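Local coordinates for protein proteasome chaperone 3 (PDB 2Z5B) that acts as a chaperone in assembly of the 20S proteasome, facilitating formation of the alpha-ring, and works as a heterodimer with POC4, at residues Lys25-Gln30 against Leu166-Lys171; Ile38-Arg43 against Val114-Leu119; His91-Gln96 against Tyr120-Leu125. All coordinates share one frame; numbering follows the deposited sequence.

Contact 1: Lys25-Gln30 against Leu166-Lys171; sequences KELYVQ and LVFVLK
Leu27 of the strand reaches the helix with a single methyl, CD2, which touches both Phe168 and Val169. The bond from the Leu27 backbone to CB heads for the helix, and CG, anti to the backbone N (chi1 -171°), places CD2 against it. CD2 lies 3.9 Å from Phe168 CE2, approaching the ring obliquely, and the two side chains pass one another with their ends pointing contrary ways. Against Val169 the geometry differs: Leu27 lies across the valine, nearly perpendicular to it, with Leu27 CD2 4.1 Å from Val169 CG2. One leucine methyl thus touches an aromatic carbon and an aliphatic methyl of consecutive helical residues. Phe168 leaves the helix flank without aiming at the strand, but its extended first torsion (chi1 179°) brings the far part of the ring back toward Leu27. The arrangement belongs to a two-layer alpha/beta fold, in which helices 162-176 and 109-124 pack on one face of a mixed sheet. The alternation of strand 26-33 sorts its side chains accordingly. Leu27 and Val29 enter the apolar layer and also rest on Ile42 and Leu40 of the neighbouring strand, whereas Glu26, Tyr28 and Gln30 turn to the other face, where the partner chain, Protein YPL144W, packs against all three. The OE1 of Glu26 accepts a hydrogen bond from the backbone N of Leu5 of that chain. Beyond Leu27, the Phe168 ring continues onto Thr8 of strand 3-9 and onto Leu10 and Pro11 just after it.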
loop_
_atom_site.group_PDB
_atom_site.type_symbol
_atom_site.label_atom_id
_atom_site.label_comp_id
_atom_site.label_asym_id
_atom_site.label_seq_id
_atom_site.Cartn_x
_atom_site.Cartn_y
_atom_site.Cartn_z
ATOM N N LYS B 25 8.665 18.065 7.995
ATOM C CA LYS B 25 7.547 17.333 7.413
ATOM C C LYS B 25 7.453 15.935 8.027
ATOM O O LYS B 25 8.469 15.279 8.228
ATOM C CB LYS B 25 7.745 17.245 5.898
ATOM C CG LYS B 25 7.588 18.573 5.154
ATOM C CD LYS B 25 8.380 18.593 3.844
ATOM C CE LYS B 25 9.664 19.430 3.943
ATOM N NZ LYS B 25 10.751 18.815 4.785
ATOM N N GLU B 26 6.237 15.482 8.323
ATOM C CA GLU B 26 6.038 14.168 8.926
ATOM C C GLU B 26 6.226 13.069 7.880
ATOM O O GLU B 26 5.634 13.126 6.797
ATOM C CB GLU B 26 4.642 14.051 9.557
ATOM C CG GLU B 26 4.368 15.011 10.726
ATOM C CD GLU B 26 2.994 14.816 11.329
ATOM O OE1 GLU B 26 2.246 13.937 10.839
ATOM O OE2 GLU B 26 2.654 15.538 12.297
ATOM N N LEU B 27 7.059 12.083 8.194
ATOM C CA LEU B 27 7.202 10.913 7.329
ATOM C C LEU B 27 6.549 9.733 8.018
ATOM O O LEU B 27 6.864 9.427 9.172
ATOM C CB LEU B 27 8.670 10.599 6.993
ATOM C CG LEU B 27 8.890 9.513 5.919
ATOM C CD1 LEU B 27 8.631 10.062 4.523
ATOM C CD2 LEU B 27 10.283 8.880 5.984
ATOM N N TYR B 28 5.618 9.095 7.315
ATOM C CA TYR B 28 4.890 7.943 7.856
ATOM C C TYR B 28 5.008 6.741 6.939
ATOM O O TYR B 28 4.699 6.813 5.744
ATOM C CB TYR B 28 3.417 8.271 8.102
ATOM C CG TYR B 28 2.638 7.088 8.642
ATOM C CD1 TYR B 28 2.791 6.671 9.970
ATOM C CD2 TYR B 28 1.760 6.374 7.819
ATOM C CE1 TYR B 28 2.082 5.570 10.462
ATOM C CE2 TYR B 28 1.056 5.284 8.300
ATOM C CZ TYR B 28 1.231 4.886 9.616
ATOM O OH TYR B 28 0.540 3.804 10.094
ATOM N N VAL B 29 5.498 5.646 7.506
ATOM C CA VAL B 29 5.653 4.421 6.763
ATOM C C VAL B 29 4.755 3.377 7.400
ATOM O O VAL B 29 4.619 3.316 8.639
ATOM C CB VAL B 29 7.112 3.985 6.712
ATOM C CG1 VAL B 29 7.261 2.755 5.898
ATOM C CG2 VAL B 29 7.976 5.114 6.080
ATOM N N GLN B 30 4.102 2.592 6.547
ATOM C CA GLN B 30 3.294 1.460 7.022
ATOM C C GLN B 30 3.370 0.343 5.998
ATOM O O GLN B 30 3.512 0.587 4.775
ATOM C CB GLN B 30 1.845 1.880 7.296
ATOM C CG GLN B 30 0.939 0.765 7.916
ATOM C CD GLN B 30 0.413 -0.230 6.890
ATOM O OE1 GLN B 30 0.426 0.034 5.684
ATOM N NE2 GLN B 30 -0.044 -1.381 7.361
ATOM N N LEU B 166 17.460 9.198 0.631
ATOM C CA LEU B 166 17.269 7.769 0.357
ATOM C C LEU B 166 17.660 6.902 1.548
ATOM O O LEU B 166 16.908 5.998 1.948
ATOM C CB LEU B 166 18.042 7.316 -0.890
ATOM C CG LEU B 166 18.001 5.814 -1.209
ATOM C CD1 LEU B 166 16.564 5.362 -1.532
ATOM C CD2 LEU B 166 18.944 5.455 -2.351
ATOM N N VAL B 167 18.828 7.185 2.122
ATOM C CA VAL B 167 19.311 6.430 3.264
ATOM C C VAL B 167 18.375 6.567 4.473
ATOM O O VAL B 167 18.116 5.591 5.155
ATOM C CB VAL B 167 20.788 6.788 3.610
ATOM C CG1 VAL B 167 21.246 6.101 4.898
ATOM C CG2 VAL B 167 21.687 6.363 2.459
ATOM N N PHE B 168 17.886 7.775 4.726
ATOM C CA PHE B 168 16.972 8.010 5.845
ATOM C C PHE B 168 15.673 7.209 5.710
ATOM O O PHE B 168 15.220 6.600 6.679
ATOM C CB PHE B 168 16.637 9.497 5.968
ATOM C CG PHE B 168 15.680 9.807 7.084
ATOM C CD1 PHE B 168 16.136 9.888 8.401
ATOM C CD2 PHE B 168 14.330 10.010 6.824
ATOM C CE1 PHE B 168 15.252 10.176 9.449
ATOM C CE2 PHE B 168 13.436 10.298 7.865
ATOM C CZ PHE B 168 13.906 10.384 9.170
ATOM N N VAL B 169 15.068 7.248 4.523
ATOM C CA VAL B 169 13.852 6.487 4.257
ATOM C C VAL B 169 14.097 4.982 4.399
ATOM O O VAL B 169 13.277 4.282 5.018
ATOM C CB VAL B 169 13.215 6.834 2.879
ATOM C CG1 VAL B 169 12.001 5.937 2.595
ATOM C CG2 VAL B 169 12.791 8.303 2.843
ATOM N N LEU B 170 15.214 4.484 3.866
ATOM C CA LEU B 170 15.587 3.073 4.056
ATOM C C LEU B 170 15.713 2.704 5.544
ATOM O O LEU B 170 15.179 1.688 5.977
ATOM C CB LEU B 170 16.885 2.709 3.310
ATOM C CG LEU B 170 16.842 2.583 1.783
ATOM C CD1 LEU B 170 18.232 2.244 1.164
ATOM C CD2 LEU B 170 15.812 1.550 1.338
ATOM N N LYS B 171 16.402 3.543 6.316
ATOM C CA LYS B 171 16.486 3.366 7.771
ATOM C C LYS B 171 15.101 3.318 8.444
ATOM O O LYS B 171 14.876 2.510 9.321
ATOM C CB LYS B 171 17.319 4.487 8.395
ATOM C CG LYS B 171 17.584 4.281 9.874
ATOM C CD LYS B 171 18.549 5.342 10.431
ATOM C CE LYS B 171 18.510 5.330 11.962
ATOM N NZ LYS B 171 18.830 3.972 12.485
#

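Contact 2: Ile38-Arg43 against Val114-Leu119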
loop_
_atom_site.group_PDB
_atom_site.type_symbol
_atom_site.label_atom_id
_atom_site.label_comp_id
_atom_site.label_asym_id
_atom_site.label_seq_id
_atom_site.Cartn_x
_atom_site.Cartn_y
_atom_site.Cartn_z
ATOM N N ILE B 38 4.133 -7.488 -0.578
ATOM C CA ILE B 38 4.068 -6.599 0.560
ATOM C C ILE B 38 3.505 -5.292 0.035
ATOM O O ILE B 38 3.850 -4.867 -1.075
ATOM C CB ILE B 38 5.447 -6.427 1.239
ATOM C CG1 ILE B 38 5.783 -7.720 2.025
ATOM C CG2 ILE B 38 5.439 -5.230 2.179
ATOM C CD1 ILE B 38 7.228 -7.982 2.225
ATOM N N LEU B 39 2.596 -4.688 0.798
ATOM C CA LEU B 39 2.066 -3.381 0.426
ATOM C C LEU B 39 2.657 -2.349 1.365
ATOM O O LEU B 39 2.343 -2.350 2.555
ATOM C CB LEU B 39 0.530 -3.361 0.471
ATOM C CG LEU B 39 -0.198 -2.018 0.234
ATOM C CD1 LEU B 39 0.130 -1.473 -1.158
ATOM C CD2 LEU B 39 -1.688 -2.209 0.381
ATOM N N LEU B 40 3.507 -1.473 0.820
ATOM C CA LEU B 40 4.204 -0.445 1.586
ATOM C C LEU B 40 3.663 0.943 1.293
ATOM O O LEU B 40 3.521 1.324 0.114
ATOM C CB LEU B 40 5.721 -0.480 1.277
ATOM C CG LEU B 40 6.602 0.574 1.955
ATOM C CD1 LEU B 40 6.653 0.338 3.463
ATOM C CD2 LEU B 40 8.015 0.512 1.361
ATOM N N GLN B 41 3.355 1.694 2.356
ATOM C CA GLN B 41 2.969 3.100 2.244
ATOM C C GLN B 41 4.124 3.959 2.701
ATOM O O GLN B 41 4.729 3.684 3.745
ATOM C CB GLN B 41 1.779 3.447 3.143
ATOM C CG GLN B 41 0.451 2.846 2.733
ATOM C CD GLN B 41 -0.636 3.312 3.646
ATOM O OE1 GLN B 41 -1.199 4.398 3.455
ATOM N NE2 GLN B 41 -0.945 2.511 4.646
ATOM N N ILE B 42 4.436 4.995 1.927
ATOM C CA ILE B 42 5.361 6.042 2.399
ATOM C C ILE B 42 4.730 7.412 2.219
ATOM O O ILE B 42 4.703 7.955 1.111
ATOM C CB ILE B 42 6.732 6.015 1.701
ATOM C CG1 ILE B 42 7.260 4.572 1.571
ATOM C CG2 ILE B 42 7.715 6.877 2.493
ATOM C CD1 ILE B 42 8.466 4.424 0.672
ATOM N N ARG B 43 4.213 7.966 3.300
ATOM C CA ARG B 43 3.452 9.195 3.225
ATOM C C ARG B 43 4.220 10.405 3.747
ATOM O O ARG B 43 4.906 10.322 4.760
ATOM C CB ARG B 43 2.156 9.053 4.014
ATOM C CG ARG B 43 1.191 8.029 3.434
ATOM C CD ARG B 43 -0.110 8.147 4.165
ATOM N NE ARG B 43 -1.092 7.136 3.770
ATOM C CZ ARG B 43 -2.397 7.367 3.716
ATOM N NH1 ARG B 43 -2.859 8.598 3.959
ATOM N NH2 ARG B 43 -3.238 6.381 3.377
ATOM N N VAL B 114 13.972 -0.120 -6.249
ATOM C CA VAL B 114 14.859 -1.281 -6.219
ATOM C C VAL B 114 15.580 -1.365 -4.879
ATOM O O VAL B 114 15.776 -2.453 -4.344
ATOM C CB VAL B 114 15.876 -1.276 -7.398
ATOM C CG1 VAL B 114 17.137 -2.074 -7.054
ATOM C CG2 VAL B 114 15.219 -1.813 -8.665
ATOM N N GLN B 115 15.964 -0.212 -4.336
ATOM C CA GLN B 115 16.702 -0.185 -3.071
ATOM C C GLN B 115 15.783 -0.653 -1.953
ATOM O O GLN B 115 16.181 -1.467 -1.106
ATOM C CB GLN B 115 17.291 1.204 -2.792
ATOM C CG GLN B 115 18.558 1.545 -3.639
ATOM C CD GLN B 115 19.712 0.567 -3.433
ATOM O OE1 GLN B 115 19.864 -0.039 -2.361
ATOM N NE2 GLN B 115 20.523 0.398 -4.467
ATOM N N ILE B 116 14.536 -0.188 -1.985
ATOM C CA ILE B 116 13.532 -0.663 -1.015
ATOM C C ILE B 116 13.323 -2.163 -1.190
ATOM O O ILE B 116 13.360 -2.917 -0.217
ATOM C CB ILE B 116 12.211 0.144 -1.117
ATOM C CG1 ILE B 116 12.470 1.590 -0.700
ATOM C CG2 ILE B 116 11.107 -0.475 -0.233
ATOM C CD1 ILE B 116 11.313 2.536 -0.912
ATOM N N ALA B 117 13.154 -2.606 -2.438
ATOM C CA ALA B 117 13.000 -4.029 -2.736
ATOM C C ALA B 117 14.159 -4.871 -2.207
ATOM O O ALA B 117 13.947 -5.905 -1.582
ATOM C CB ALA B 117 12.836 -4.245 -4.233
ATOM N N GLU B 118 15.387 -4.427 -2.467
ATOM C CA GLU B 118 16.566 -5.153 -2.006
ATOM C C GLU B 118 16.662 -5.196 -0.478
ATOM O O GLU B 118 17.069 -6.201 0.095
ATOM C CB GLU B 118 17.840 -4.586 -2.651
ATOM C CG GLU B 118 18.092 -5.166 -4.053
ATOM C CD GLU B 118 18.298 -6.678 -4.034
ATOM O OE1 GLU B 118 19.405 -7.136 -3.702
ATOM O OE2 GLU B 118 17.358 -7.426 -4.347
ATOM N N LEU B 119 16.261 -4.110 0.173
ATOM C CA LEU B 119 16.220 -4.066 1.636
ATOM C C LEU B 119 15.314 -5.184 2.157
ATOM O O LEU B 119 15.693 -5.968 3.041
ATOM C CB LEU B 119 15.741 -2.680 2.119
ATOM C CG LEU B 119 15.739 -2.416 3.631
ATOM C CD1 LEU B 119 17.156 -2.348 4.191
ATOM C CD2 LEU B 119 14.980 -1.142 3.954
#
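Ile116 of helix 109-124 points toward strand 38-44 and divides its two branches between Leu40 and Ile42, in the middle of the alpha/beta layer where helix meets mixed sheet. Its CB stands back from the strand, and the fork there decides what is touched. With CG1 beside the backbone N (chi1 -66°), CG2 falls anti to that N and meets the Leu40 methyl CD2 at 3.6 Å as the two side chains cross obliquely. The other branch starts at CG1, which bridges without a close strand neighbour, and runs extended (chi2 173°) to CD1. That tip meets the tip of Ile42 head-on, Ile116 CD1 lying 3.8 Å from Ile42 CD1. All three residues are buried. Leu170 and Ile173 of helix 162-176, with Leu141 of strand 140-145, also touch Ile116, so both helices and the sheet share it.

The intervening residue Gln41 turns to the opposite face, together with Arg43, toward the partner chain Protein YPL144W. There Gln41 OE1 accepts a hydrogen bond from Ser42 OG of that chain. Within the strand, Arg43 grips the same oxygen side-on, in its guanidinium plane: Gln41 OE1 lies 2.8 Å from Arg43 NE, and Arg43 NH2 donates to it at an angle of 138° at the hydrogen.

Contact 3: His91-Gln96 against Tyr120-Leu125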
loop_
_atom_site.group_PDB
_atom_site.type_symbol
_atom_site.label_atom_id
_atom_site.label_comp_id
_atom_site.label_asym_id
_atom_site.label_seq_id
_atom_site.Cartn_x
_atom_site.Cartn_y
_atom_site.Cartn_z
ATOM N N HIS B 91 24.451 -12.120 -7.325
ATOM C CA HIS B 91 24.267 -10.760 -6.786
ATOM C C HIS B 91 23.761 -9.766 -7.828
ATOM O O HIS B 91 23.635 -8.559 -7.570
ATOM C CB HIS B 91 25.559 -10.256 -6.149
ATOM C CG HIS B 91 25.994 -11.051 -4.960
ATOM N ND1 HIS B 91 25.712 -10.666 -3.667
ATOM C CD2 HIS B 91 26.692 -12.206 -4.866
ATOM C CE1 HIS B 91 26.222 -11.547 -2.828
ATOM N NE2 HIS B 91 26.820 -12.493 -3.528
ATOM N N LEU B 92 23.506 -10.284 -9.019
ATOM C CA LEU B 92 22.764 -9.577 -10.034
ATOM C C LEU B 92 21.325 -9.619 -9.526
ATOM O O LEU B 92 20.720 -10.692 -9.438
ATOM C CB LEU B 92 22.903 -10.332 -11.361
ATOM C CG LEU B 92 23.269 -9.660 -12.689
ATOM C CD1 LEU B 92 22.039 -9.104 -13.397
ATOM C CD2 LEU B 92 24.358 -8.596 -12.530
ATOM N N SER B 93 20.807 -8.456 -9.143
ATOM C CA SER B 93 19.462 -8.334 -8.609
ATOM C C SER B 93 18.693 -7.261 -9.371
ATOM O O SER B 93 18.643 -6.106 -8.938
ATOM C CB SER B 93 19.519 -7.951 -7.130
ATOM O OG SER B 93 19.801 -6.564 -6.997
ATOM N N ASP B 94 18.098 -7.641 -10.497
ATOM C CA ASP B 94 17.331 -6.699 -11.297
ATOM C C ASP B 94 15.834 -6.821 -11.076
ATOM O O ASP B 94 15.324 -7.915 -10.835
ATOM C CB ASP B 94 17.667 -6.854 -12.774
ATOM C CG ASP B 94 19.034 -6.298 -13.111
ATOM O OD1 ASP B 94 19.357 -5.174 -12.655
ATOM O OD2 ASP B 94 19.786 -6.995 -13.819
ATOM N N TYR B 95 15.149 -5.685 -11.156
ATOM C CA TYR B 95 13.711 -5.617 -10.963
ATOM C C TYR B 95 13.031 -4.884 -12.109
ATOM O O TYR B 95 13.657 -4.114 -12.853
ATOM C CB TYR B 95 13.361 -4.927 -9.632
ATOM C CG TYR B 95 13.895 -5.641 -8.413
ATOM C CD1 TYR B 95 15.216 -5.458 -8.003
ATOM C CD2 TYR B 95 13.088 -6.502 -7.679
ATOM C CE1 TYR B 95 15.721 -6.113 -6.905
ATOM C CE2 TYR B 95 13.581 -7.158 -6.563
ATOM C CZ TYR B 95 14.906 -6.955 -6.189
ATOM O OH TYR B 95 15.414 -7.595 -5.096
ATOM N N GLN B 96 11.741 -5.158 -12.247
ATOM C CA GLN B 96 10.858 -4.430 -13.131
ATOM C C GLN B 96 10.046 -3.481 -12.244
ATOM O O GLN B 96 9.382 -3.925 -11.299
ATOM C CB GLN B 96 9.943 -5.431 -13.855
ATOM C CG GLN B 96 8.982 -4.834 -14.878
ATOM C CD GLN B 96 7.998 -5.858 -15.433
ATOM O OE1 GLN B 96 8.097 -6.260 -16.595
ATOM N NE2 GLN B 96 7.044 -6.283 -14.605
ATOM N N TYR B 120 14.119 -5.270 1.584
ATOM C CA TYR B 120 13.177 -6.330 1.945
ATOM C C TYR B 120 13.745 -7.737 1.743
ATOM O O TYR B 120 13.674 -8.562 2.649
ATOM C CB TYR B 120 11.847 -6.139 1.216
ATOM C CG TYR B 120 10.892 -5.292 2.010
ATOM C CD1 TYR B 120 10.130 -5.851 3.044
ATOM C CD2 TYR B 120 10.778 -3.931 1.766
ATOM C CE1 TYR B 120 9.255 -5.068 3.804
ATOM C CE2 TYR B 120 9.909 -3.140 2.516
ATOM C CZ TYR B 120 9.153 -3.713 3.522
ATOM O OH TYR B 120 8.310 -2.920 4.244
ATOM N N ARG B 121 14.346 -7.982 0.577
ATOM C CA ARG B 121 14.907 -9.302 0.237
ATOM C C ARG B 121 16.097 -9.744 1.092
ATOM O O ARG B 121 16.127 -10.873 1.581
ATOM C CB ARG B 121 15.295 -9.371 -1.240
ATOM C CG ARG B 121 14.149 -9.044 -2.177
ATOM C CD ARG B 121 14.328 -9.657 -3.542
ATOM N NE ARG B 121 14.097 -11.099 -3.544
ATOM C CZ ARG B 121 14.083 -11.845 -4.644
ATOM N NH1 ARG B 121 14.278 -11.285 -5.836
ATOM N NH2 ARG B 121 13.865 -13.151 -4.554
ATOM N N ARG B 122 17.068 -8.855 1.263
ATOM C CA ARG B 122 18.343 -9.217 1.881
ATOM C C ARG B 122 18.363 -9.024 3.398
ATOM O O ARG B 122 19.088 -9.724 4.112
ATOM C CB ARG B 122 19.484 -8.431 1.225
ATOM C CG ARG B 122 19.528 -8.547 -0.306
ATOM C CD ARG B 122 20.802 -7.955 -0.896
ATOM N NE ARG B 122 20.915 -6.508 -0.689
ATOM C CZ ARG B 122 21.163 -5.611 -1.644
ATOM N NH1 ARG B 122 21.346 -5.993 -2.902
ATOM N NH2 ARG B 122 21.236 -4.323 -1.342
ATOM N N VAL B 123 17.560 -8.083 3.889
ATOM C CA VAL B 123 17.588 -7.699 5.300
ATOM C C VAL B 123 16.290 -8.029 6.048
ATOM O O VAL B 123 16.294 -8.873 6.947
ATOM C CB VAL B 123 17.947 -6.196 5.462
ATOM C CG1 VAL B 123 17.885 -5.757 6.931
ATOM C CG2 VAL B 123 19.316 -5.906 4.867
ATOM N N ILE B 124 15.188 -7.380 5.674
ATOM C CA ILE B 124 13.948 -7.442 6.459
ATOM C C ILE B 124 13.351 -8.846 6.521
ATOM O O ILE B 124 13.012 -9.342 7.595
ATOM C CB ILE B 124 12.901 -6.412 5.953
ATOM C CG1 ILE B 124 13.440 -4.994 6.155
ATOM C CG2 ILE B 124 11.570 -6.594 6.677
ATOM C CD1 ILE B 124 12.952 -4.010 5.144
ATOM N N LEU B 125 13.221 -9.476 5.366
ATOM C CA LEU B 125 12.848 -10.881 5.306
ATOM C C LEU B 125 14.157 -11.705 5.231
ATOM O O LEU B 125 14.858 -11.649 4.214
ATOM C CB LEU B 125 11.951 -11.132 4.078
ATOM C CG LEU B 125 10.858 -10.100 3.722
ATOM C CD1 LEU B 125 10.579 -10.075 2.221
ATOM C CD2 LEU B 125 9.557 -10.337 4.494
#
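The Tyr95 ring has Arg121 CD at its edge, near its plane, and the arginine's guanidinium plane is turned 70° from the ring. Another flat group, the Tyr120 ring, has Ile124 CD1 over one face, 3.8 Å above its centre. Here strand 95-99, at the border of the mixed sheet within this chain, is packed by the last turns of helix 109-124, the same alpha-on-beta arrangement as at the centre of the fold. Tyr95 and Arg121 approach each other from their two sides of the interface. Tyr95 CZ stands 3.8 Å from Arg121 CD; the still nearer approach of the phenol oxygen to that carbon is doubtful, being too short to be trusted. A bend at chi3 (74°) turns the guanidinium aside from the ring. The ring is buried among Val114 and Ala117 of the helix and Val54 of strand 50-56. With an alanine in place of Tyr95, these three neighbours would probably lose the ring they pack on, leaving a gap between helix and strand. Arg122 approaches Ser93 only loosely, with no bond, Ser93 OG lying 4.4 Å from Arg122 NH1; that nitrogen is engaged in a salt bridge with Glu118. A wider pi-type turn closes the helix, in which Leu125 N donates to Tyr120 O at 2.9 Å.

Overall arrangement
Contacts 1 and 2 have centres 10 Å apart and sit on neighbouring antiparallel strands of one sheet, joined by probable backbone hydrogen bonds: Tyr28 O to Arg43 N and Gln30 O to Gln41 N, both 2.7 Å. Contacts 2 and 3, with centres 11 Å apart, share helix 109-124, whose turns are tied by Leu119 O to Ile124 N at 3.0 Å; Ile38 also packs on Tyr120. Contacts 1 and 3 lie on opposite sides of the chain's centre, 19 Å apart between centres, and do not touch. All three lie where helices 109-124 and 162-176 meet the sheet. Strands of contacts 1 and 2 also face the partner chain, whereas contact 3 is not touched by it.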